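Local coordinates for protein sortase (PDB 2XWG) that probably acts as a class C sortase, a cysteine transpeptidase that joins pilin subunits into fimbriae on the bacterial surface, and binds calcium, at residues A[123-128]-A[149-154]; A[143-148]-A[207-212]; A[170-175]-A[183-188]. All coordinates share one frame; numbering follows the deposited sequence.

In the fold
All three contacts lie in the sortase beta-barrel domain of a longer, membrane-anchored protein. Contact 2 is the parallel pairing of strands 144-149 and 206-214 in the barrel, its centre about 5 Å from that of the chain. Segment 149-154 of contact 1 takes over where strand 144-149 ends and carries His151, the predicted proton donor/acceptor, whose side chain is about 6 Å from that of Cys213, the predicted nucleophile just beyond 207-212. Leu125 of contact 1 has its side chain about 6 Å from a bound calcium ion. Thr212 OG1 joins contacts 1 and 2, 2.6 Å from Thr152 OG1. Contact 3, a hairpin about 20 Å from contact 1 between centres, packs Tyr183 and Phe172 against Val208 of contact 2.

Contact 1. Residues A[123-128]-A[149-154]; sequences RTLTEG and TGHTGL
One face of the His151 imidazole is covered by Leu125: CB sits 4.0 Å from the ring centroid in a CH-pi contact, and CD1 stands above the same plane, displaced toward the rim. At the ring edge, in plane, lies a water 2.6 Å from His151 NE2; it also reaches Thr126 OG1 at 3.0 Å, so the imidazole and the helix hydroxyl are joined through solvent. The indole of Trp78 meets the ring as well, its plane turned by about 45°. With CG anti to its own carbonyl carbon (chi1 -82°), His151 swings its imidazole toward helix 122-127, and CD2 comes 3.4 Å from Leu125 O. The two methyls of Leu125 diverge: CD1 meets Thr149 CG2, while CD2 lies 3.8 Å from Thr149 O. On the outer side Leu154 CD2 rests against Thr126 CA at 4.2 Å.

No direct hydrogen bond crosses between 123-128 and 149-154. A second water does that work, donating to Leu125 O at 2.6 Å and to Gly128 O while accepting from His151 N at 3.1 Å. It thus ties the end of the helix to the backbone of the predicted catalytic histidine. The imidazole is held by an apolar contact on its face and a polar one at its edge, an arrangement consistent with a positioned active-site ring that remains within reach of solvent.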
loop_
_atom_site.group_PDB
_atom_site.type_symbol
_atom_site.label_atom_id
_atom_site.label_comp_id
_atom_site.label_asym_id
_atom_site.label_seq_id
_atom_site.Cartn_x
_atom_site.Cartn_y
_atom_site.Cartn_z
ATOM N N ARG A 123 11.498 -3.872 10.068
ATOM C CA ARG A 123 11.199 -2.973 11.176
ATOM C C ARG A 123 9.902 -2.225 10.894
ATOM O O ARG A 123 9.059 -2.066 11.783
ATOM C CB ARG A 123 12.326 -1.941 11.410
ATOM C CG ARG A 123 13.622 -2.465 12.039
ATOM C CD ARG A 123 14.835 -2.190 11.122
ATOM N NE ARG A 123 14.732 -2.967 9.878
ATOM C CZ ARG A 123 15.407 -4.093 9.632
ATOM N NH1 ARG A 123 16.269 -4.572 10.533
ATOM N NH2 ARG A 123 15.228 -4.730 8.477
ATOM N N THR A 124 9.755 -1.748 9.660
ATOM C CA THR A 124 8.570 -0.980 9.252
ATOM C C THR A 124 7.278 -1.768 9.405
ATOM O O THR A 124 6.309 -1.256 9.953
ATOM C CB THR A 124 8.674 -0.548 7.797
ATOM O OG1 THR A 124 9.753 0.372 7.664
ATOM C CG2 THR A 124 7.412 0.116 7.349
ATOM N N LEU A 125 7.273 -3.019 8.945
ATOM C CA LEU A 125 6.058 -3.840 9.027
ATOM C C LEU A 125 5.725 -4.288 10.456
ATOM O O LEU A 125 4.617 -4.740 10.718
ATOM C CB LEU A 125 6.112 -5.052 8.080
ATOM C CG LEU A 125 6.299 -4.778 6.594
ATOM C CD1 LEU A 125 5.917 -6.000 5.773
ATOM C CD2 LEU A 125 5.446 -3.647 6.221
ATOM N N THR A 126 6.683 -4.179 11.365
ATOM C CA THR A 126 6.408 -4.354 12.790
ATOM C C THR A 126 5.691 -3.123 13.361
ATOM O O THR A 126 4.979 -3.215 14.359
ATOM C CB THR A 126 7.714 -4.620 13.557
ATOM O OG1 THR A 126 8.039 -6.020 13.451
ATOM C CG2 THR A 126 7.575 -4.268 15.008
ATOM N N GLU A 127 5.872 -1.978 12.704
ATOM C CA GLU A 127 5.338 -0.704 13.171
ATOM C C GLU A 127 3.976 -0.318 12.568
ATOM O O GLU A 127 3.234 0.461 13.172
ATOM C CB GLU A 127 6.356 0.429 12.946
ATOM C CG GLU A 127 7.520 0.445 13.944
ATOM C CD GLU A 127 7.042 0.253 15.392
ATOM O OE1 GLU A 127 6.340 1.163 15.919
ATOM O OE2 GLU A 127 7.353 -0.819 15.993
ATOM N N GLY A 128 3.654 -0.838 11.384
ATOM C CA GLY A 128 2.351 -0.602 10.776
ATOM C C GLY A 128 2.237 -1.153 9.369
ATOM O O GLY A 128 2.853 -2.143 9.028
ATOM N N THR A 149 1.237 -2.979 2.260
ATOM C CA THR A 149 1.713 -4.263 2.767
ATOM C C THR A 149 1.521 -4.412 4.271
ATOM O O THR A 149 1.805 -3.473 5.015
ATOM C CB THR A 149 3.213 -4.368 2.521
ATOM O OG1 THR A 149 3.502 -3.924 1.189
ATOM C CG2 THR A 149 3.650 -5.780 2.656
ATOM N N GLY A 150 1.080 -5.588 4.721
ATOM C CA GLY A 150 0.841 -5.827 6.131
ATOM C C GLY A 150 0.948 -7.295 6.509
ATOM O O GLY A 150 0.466 -8.151 5.795
ATOM N N HIS A 151 1.568 -7.581 7.650
ATOM C CA HIS A 151 1.758 -8.941 8.136
ATOM C C HIS A 151 0.443 -9.648 8.355
ATOM O O HIS A 151 -0.586 -9.020 8.558
ATOM C CB HIS A 151 2.484 -8.931 9.480
ATOM C CG HIS A 151 3.975 -8.792 9.382
ATOM N ND1 HIS A 151 4.729 -9.445 8.433
ATOM C CD2 HIS A 151 4.854 -8.085 10.134
ATOM C CE1 HIS A 151 6.006 -9.152 8.598
ATOM N NE2 HIS A 151 6.109 -8.325 9.623
ATOM N N THR A 152 0.497 -10.971 8.264
ATOM C CA THR A 152 -0.459 -11.861 8.899
ATOM C C THR A 152 0.386 -12.735 9.811
ATOM O O THR A 152 1.461 -13.197 9.395
ATOM C CB THR A 152 -1.150 -12.773 7.882
ATOM O OG1 THR A 152 -2.147 -12.043 7.162
ATOM C CG2 THR A 152 -1.828 -13.895 8.586
ATOM N N GLY A 153 -0.064 -12.935 11.052
ATOM C CA GLY A 153 0.612 -13.833 11.979
ATOM C C GLY A 153 1.696 -13.264 12.907
ATOM O O GLY A 153 2.350 -14.008 13.667
ATOM N N LEU A 154 1.893 -11.952 12.885
ATOM C CA LEU A 154 2.959 -11.369 13.691
ATOM C C LEU A 154 2.709 -11.735 15.155
ATOM O O LEU A 154 3.653 -11.882 15.935
ATOM C CB LEU A 154 3.011 -9.859 13.485
ATOM C CG LEU A 154 4.139 -9.059 14.134
ATOM C CD1 LEU A 154 5.441 -9.497 13.554
ATOM C CD2 LEU A 154 3.917 -7.555 13.892
HETATM O O HOH W 1 2.514 -5.098 9.311
HETATM O O HOH W 2 8.187 -7.247 10.687
#

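Contact 2. Residues A[143-148]-A[207-212]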
loop_
_atom_site.group_PDB
_atom_site.type_symbol
_atom_site.label_atom_id
_atom_site.label_comp_id
_atom_site.label_asym_id
_atom_site.label_seq_id
_atom_site.Cartn_x
_atom_site.Cartn_y
_atom_site.Cartn_z
ATOM N N SER A 143 -4.104 6.452 -13.416
ATOM C CA SER A 143 -2.902 5.678 -13.723
ATOM C C SER A 143 -2.046 5.507 -12.465
ATOM O O SER A 143 -0.826 5.717 -12.480
ATOM C CB SER A 143 -2.090 6.345 -14.841
ATOM O OG SER A 143 -2.850 6.459 -16.037
ATOM N N THR A 144 -2.693 5.140 -11.364
ATOM C CA THR A 144 -1.964 4.898 -10.128
ATOM C C THR A 144 -2.412 3.583 -9.539
ATOM O O THR A 144 -3.598 3.253 -9.531
ATOM C CB THR A 144 -2.174 6.009 -9.078
ATOM O OG1 THR A 144 -3.514 5.949 -8.570
ATOM C CG2 THR A 144 -1.919 7.380 -9.686
ATOM N N HIS A 145 -1.442 2.831 -9.047
ATOM C CA HIS A 145 -1.715 1.592 -8.355
ATOM C C HIS A 145 -0.785 1.514 -7.161
ATOM O O HIS A 145 0.401 1.186 -7.292
ATOM C CB HIS A 145 -1.478 0.402 -9.269
ATOM C CG HIS A 145 -1.953 -0.889 -8.694
ATOM N ND1 HIS A 145 -1.774 -2.095 -9.327
ATOM C CD2 HIS A 145 -2.599 -1.158 -7.538
ATOM C CE1 HIS A 145 -2.300 -3.056 -8.588
ATOM N NE2 HIS A 145 -2.805 -2.514 -7.497
ATOM N N SER A 146 -1.333 1.841 -6.000
ATOM C CA SER A 146 -0.566 1.899 -4.764
ATOM C C SER A 146 -0.714 0.571 -4.033
ATOM O O SER A 146 -1.833 0.063 -3.869
ATOM C CB SER A 146 -1.105 3.040 -3.900
ATOM O OG SER A 146 -0.187 3.396 -2.902
ATOM N N VAL A 147 0.408 0.006 -3.597
ATOM C CA VAL A 147 0.396 -1.309 -2.968
ATOM C C VAL A 147 0.767 -1.202 -1.497
ATOM O O VAL A 147 1.873 -0.762 -1.173
ATOM C CB VAL A 147 1.386 -2.234 -3.649
ATOM C CG1 VAL A 147 1.532 -3.514 -2.849
ATOM C CG2 VAL A 147 0.916 -2.541 -5.057
ATOM N N LEU A 148 -0.162 -1.580 -0.613
ATOM C CA LEU A 148 0.033 -1.437 0.835
ATOM C C LEU A 148 0.176 -2.817 1.468
ATOM O O LEU A 148 -0.679 -3.686 1.261
ATOM C CB LEU A 148 -1.134 -0.683 1.480
ATOM C CG LEU A 148 -1.469 0.657 0.853
ATOM C CD1 LEU A 148 -2.495 1.312 1.671
ATOM C CD2 LEU A 148 -0.228 1.518 0.801
ATOM N N LEU A 207 -6.142 2.481 -8.487
ATOM C CA LEU A 207 -6.280 1.259 -7.696
ATOM C C LEU A 207 -5.395 1.244 -6.458
ATOM O O LEU A 207 -4.287 1.753 -6.485
ATOM C CB LEU A 207 -5.882 0.052 -8.538
ATOM C CG LEU A 207 -6.413 -0.149 -9.939
ATOM C CD1 LEU A 207 -5.689 -1.326 -10.559
ATOM C CD2 LEU A 207 -7.894 -0.407 -9.853
ATOM N N VAL A 208 -5.863 0.603 -5.393
ATOM C CA VAL A 208 -4.984 0.260 -4.271
ATOM C C VAL A 208 -5.086 -1.220 -3.932
ATOM O O VAL A 208 -6.182 -1.743 -3.771
ATOM C CB VAL A 208 -5.341 1.024 -2.998
ATOM C CG1 VAL A 208 -4.624 0.400 -1.828
ATOM C CG2 VAL A 208 -4.964 2.477 -3.137
ATOM N N THR A 209 -3.950 -1.894 -3.806
ATOM C CA THR A 209 -3.944 -3.287 -3.370
ATOM C C THR A 209 -3.371 -3.466 -1.959
ATOM O O THR A 209 -2.252 -3.023 -1.663
ATOM C CB THR A 209 -3.134 -4.167 -4.328
ATOM O OG1 THR A 209 -3.682 -4.051 -5.645
ATOM C CG2 THR A 209 -3.196 -5.624 -3.895
ATOM N N LEU A 210 -4.153 -4.114 -1.099
ATOM C CA LEU A 210 -3.697 -4.556 0.203
ATOM C C LEU A 210 -3.103 -5.962 0.083
ATOM O O LEU A 210 -3.797 -6.908 -0.291
ATOM C CB LEU A 210 -4.883 -4.580 1.157
ATOM C CG LEU A 210 -5.760 -3.325 1.097
ATOM C CD1 LEU A 210 -6.944 -3.447 2.022
ATOM C CD2 LEU A 210 -4.966 -2.070 1.449
ATOM N N ILE A 211 -1.830 -6.133 0.401
ATOM C CA ILE A 211 -1.268 -7.466 0.294
ATOM C C ILE A 211 -0.790 -8.007 1.627
ATOM O O ILE A 211 -0.154 -7.300 2.380
ATOM C CB ILE A 211 -0.113 -7.491 -0.699
ATOM C CG1 ILE A 211 0.463 -8.902 -0.817
ATOM C CG2 ILE A 211 0.964 -6.526 -0.277
ATOM C CD1 ILE A 211 1.485 -9.039 -1.937
ATOM N N THR A 212 -1.106 -9.266 1.920
ATOM C CA THR A 212 -0.594 -9.924 3.113
ATOM C C THR A 212 -0.118 -11.345 2.785
ATOM O O THR A 212 -0.244 -11.811 1.648
ATOM C CB THR A 212 -1.661 -9.989 4.190
ATOM O OG1 THR A 212 -1.091 -10.506 5.392
ATOM C CG2 THR A 212 -2.748 -10.892 3.763
HETATM O O HOH W 3 -3.586 4.425 -6.353
#
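Leu148 packs against Val208 and Leu210 at the apolar centre: its CG lies 4.1 Å from Val208 CG1, and its CB is equally far from Leu210 CD2. On the other face of the sheet Val147 CG1 meets Ile211 CG2 at 4.0 Å. Along that same face Leu207 lays CD1 squarely over the middle of the His145 imidazole, only 6° off the ring normal, a CH-pi contact with 4.1 Å to the centroid.

From here the contact turns polar. His145 has CG anti to its backbone N (chi1 -170°), which carries the ring across to 207-212, where NE2 and Thr209 OG1 form a short hydrogen bond of 2.6 Å at the ring edge. ND1 bonds Arg200 O, so both ring nitrogens are engaged and the ring's rotation is probably fixed; Thr209 OG1 also bonds Thr226 OG1. Between the backbones runs a parallel ladder of five hydrogen bonds, from Leu207 N to Thr144 O at 2.9 Å through to Ile211 N to Leu148 O at 2.8 Å. At its beginning a water donates to Thr144 OG1 and Leu207 O, while Thr144 OG1 also pairs with Gly141 O.

The two strands run 17° from parallel inside the barrel. Strand 129-131 flanks 144-149 on its other edge, with Val129 and His131 touching Leu148; strand 221-229 pairs antiparallel with 206-214, and Leu210 reaches Ile105 and Ile107 of strand 103-107.

Contact 3. Residues A[170-175]-A[183-188]; sequences DVFYVS and YEVNDI
Phe172 and Tyr183 form the tight part of the contact, on the inward face of the hairpin. Tyr183 CB stands over the Phe172 ring, 3.8 Å from its centroid in a CH-pi contact, with Phe172 CE2 and CZ the ring atoms nearest to it. The two rings are almost parallel, with planes at 17°, yet they are slid apart with centroids 5.6 Å from each other and barely overlap, so the face of the phenylalanine is met by the tyrosine methylene rather than by the other ring. Phe172 reaches this place because CG sits between its backbone N and carbonyl carbon (chi1 59°). At the ring edge Val185 CG2 approaches Phe172 CE1 to 4.0 Å, and Val174 CG2 touches Tyr183 CE1. Val208 and Leu210 of strand 206-214, which is not adjacent to the hairpin in the sheet, pack against Phe172.

The other face is looser. Val171 and Glu184 form a non-hydrogen-bonded pair there: Val171 CG2 comes only within 4.5 Å of the Glu184 backbone, at CA, while the glutamate chain extends away and stays partly exposed. Asp170, also partly exposed, turns its carboxylate away from 183-188, and OD2 bonds Lys167 N.

Three hydrogen bonds join the backbones. Phe172 and Tyr183, the antiparallel hydrogen-bonded pair, exchange two, Tyr183 N to Phe172 O at 2.8 Å being the shorter, and Val185 N gives a nearly straight bond of 2.7 Å to Asp170 O. Tyr183 OH is satisfied by Asp206 OD1. Chemically the hairpin is thus two-sided, with aromatic and aliphatic groups facing the barrel interior and Val171 and the acidic Glu184 and Asp170 at the partly exposed margin.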
loop_
_atom_site.group_PDB
_atom_site.type_symbol
_atom_site.label_atom_id
_atom_site.label_comp_id
_atom_site.label_asym_id
_atom_site.label_seq_id
_atom_site.Cartn_x
_atom_site.Cartn_y
_atom_site.Cartn_z
ATOM N N ASP A 170 -16.766 -4.603 -0.404
ATOM C CA ASP A 170 -16.265 -4.071 0.858
ATOM C C ASP A 170 -15.452 -2.799 0.587
ATOM O O ASP A 170 -14.866 -2.607 -0.485
ATOM C CB ASP A 170 -15.455 -5.107 1.652
ATOM C CG ASP A 170 -16.334 -5.976 2.548
ATOM O OD1 ASP A 170 -17.440 -5.508 2.915
ATOM O OD2 ASP A 170 -15.930 -7.120 2.886
ATOM N N VAL A 171 -15.434 -1.927 1.579
ATOM C CA VAL A 171 -14.943 -0.585 1.388
ATOM C C VAL A 171 -13.756 -0.338 2.299
ATOM O O VAL A 171 -13.728 -0.861 3.408
ATOM C CB VAL A 171 -16.081 0.377 1.702
ATOM C CG1 VAL A 171 -15.623 1.487 2.586
ATOM C CG2 VAL A 171 -16.694 0.886 0.411
ATOM N N PHE A 172 -12.754 0.394 1.807
ATOM C CA PHE A 172 -11.718 0.987 2.665
ATOM C C PHE A 172 -11.375 2.411 2.271
ATOM O O PHE A 172 -11.684 2.846 1.157
ATOM C CB PHE A 172 -10.437 0.144 2.760
ATOM C CG PHE A 172 -9.755 -0.118 1.450
ATOM C CD1 PHE A 172 -10.059 -1.261 0.704
ATOM C CD2 PHE A 172 -8.765 0.716 1.001
ATOM C CE1 PHE A 172 -9.414 -1.536 -0.479
ATOM C CE2 PHE A 172 -8.108 0.464 -0.188
ATOM C CZ PHE A 172 -8.437 -0.669 -0.937
ATOM N N TYR A 173 -10.735 3.131 3.196
ATOM C CA TYR A 173 -10.429 4.543 3.006
ATOM C C TYR A 173 -8.981 4.795 3.287
ATOM O O TYR A 173 -8.472 4.346 4.294
ATOM C CB TYR A 173 -11.212 5.381 3.986
ATOM C CG TYR A 173 -12.695 5.209 3.896
ATOM C CD1 TYR A 173 -13.450 6.006 3.062
ATOM C CD2 TYR A 173 -13.351 4.262 4.668
ATOM C CE1 TYR A 173 -14.823 5.870 2.986
ATOM C CE2 TYR A 173 -14.725 4.128 4.614
ATOM C CZ TYR A 173 -15.454 4.939 3.770
ATOM O OH TYR A 173 -16.825 4.803 3.696
ATOM N N VAL A 174 -8.326 5.550 2.420
ATOM C CA VAL A 174 -6.934 5.913 2.620
ATOM C C VAL A 174 -6.814 7.444 2.764
ATOM O O VAL A 174 -6.971 8.162 1.779
ATOM C CB VAL A 174 -6.090 5.416 1.447
ATOM C CG1 VAL A 174 -4.622 5.776 1.644
ATOM C CG2 VAL A 174 -6.265 3.910 1.284
ATOM N N SER A 175 -6.568 7.935 3.981
ATOM C CA SER A 175 -6.369 9.374 4.222
ATOM C C SER A 175 -4.904 9.818 4.214
ATOM O O SER A 175 -4.056 9.194 4.845
ATOM C CB SER A 175 -7.007 9.789 5.543
ATOM O OG SER A 175 -8.407 9.608 5.459
ATOM N N TYR A 183 -11.972 3.625 -1.504
ATOM C CA TYR A 183 -11.850 2.520 -2.474
ATOM C C TYR A 183 -12.868 1.409 -2.209
ATOM O O TYR A 183 -13.234 1.159 -1.063
ATOM C CB TYR A 183 -10.443 1.931 -2.462
ATOM C CG TYR A 183 -9.414 2.922 -2.905
ATOM C CD1 TYR A 183 -8.895 3.831 -2.022
ATOM C CD2 TYR A 183 -8.973 2.957 -4.204
ATOM C CE1 TYR A 183 -7.969 4.753 -2.421
ATOM C CE2 TYR A 183 -8.043 3.859 -4.613
ATOM C CZ TYR A 183 -7.545 4.768 -3.718
ATOM O OH TYR A 183 -6.608 5.700 -4.115
ATOM N N GLU A 184 -13.331 0.751 -3.268
ATOM C CA GLU A 184 -14.239 -0.378 -3.119
ATOM C C GLU A 184 -13.536 -1.635 -3.639
ATOM O O GLU A 184 -12.914 -1.603 -4.701
ATOM C CB GLU A 184 -15.549 -0.113 -3.869
ATOM C CG GLU A 184 -16.545 -1.277 -3.828
ATOM C CD GLU A 184 -17.812 -1.029 -4.665
ATOM O OE1 GLU A 184 -17.685 -0.622 -5.849
ATOM O OE2 GLU A 184 -18.933 -1.246 -4.136
ATOM N N VAL A 185 -13.605 -2.732 -2.884
ATOM C CA VAL A 185 -12.901 -3.963 -3.252
ATOM C C VAL A 185 -13.541 -4.616 -4.472
ATOM O O VAL A 185 -14.740 -4.899 -4.480
ATOM C CB VAL A 185 -12.912 -4.971 -2.100
ATOM C CG1 VAL A 185 -12.299 -6.294 -2.532
ATOM C CG2 VAL A 185 -12.194 -4.404 -0.899
ATOM N N ASN A 186 -12.755 -4.863 -5.510
ATOM C CA ASN A 186 -13.325 -5.469 -6.700
ATOM C C ASN A 186 -12.481 -6.598 -7.282
ATOM O O ASN A 186 -12.687 -7.001 -8.428
ATOM C CB ASN A 186 -13.613 -4.414 -7.768
ATOM C CG ASN A 186 -12.349 -3.893 -8.427
ATOM O OD1 ASN A 186 -11.248 -4.434 -8.235
ATOM N ND2 ASN A 186 -12.501 -2.843 -9.233
ATOM N N ASP A 187 -11.538 -7.111 -6.498
ATOM C CA ASP A 187 -10.742 -8.248 -6.934
ATOM C C ASP A 187 -9.963 -8.854 -5.771
ATOM O O ASP A 187 -9.184 -8.180 -5.103
ATOM C CB ASP A 187 -9.800 -7.840 -8.075
ATOM C CG ASP A 187 -9.255 -9.039 -8.865
ATOM O OD1 ASP A 187 -9.829 -10.159 -8.771
ATOM O OD2 ASP A 187 -8.254 -8.839 -9.603
ATOM N N ILE A 188 -10.187 -10.141 -5.535
ATOM C CA ILE A 188 -9.482 -10.867 -4.490
ATOM C C ILE A 188 -8.871 -12.107 -5.105
ATOM O O ILE A 188 -9.463 -12.727 -5.982
ATOM C CB ILE A 188 -10.426 -11.227 -3.344
ATOM C CG1 ILE A 188 -11.208 -9.971 -2.932
ATOM C CG2 ILE A 188 -9.648 -11.834 -2.192
ATOM C CD1 ILE A 188 -11.950 -10.091 -1.627
#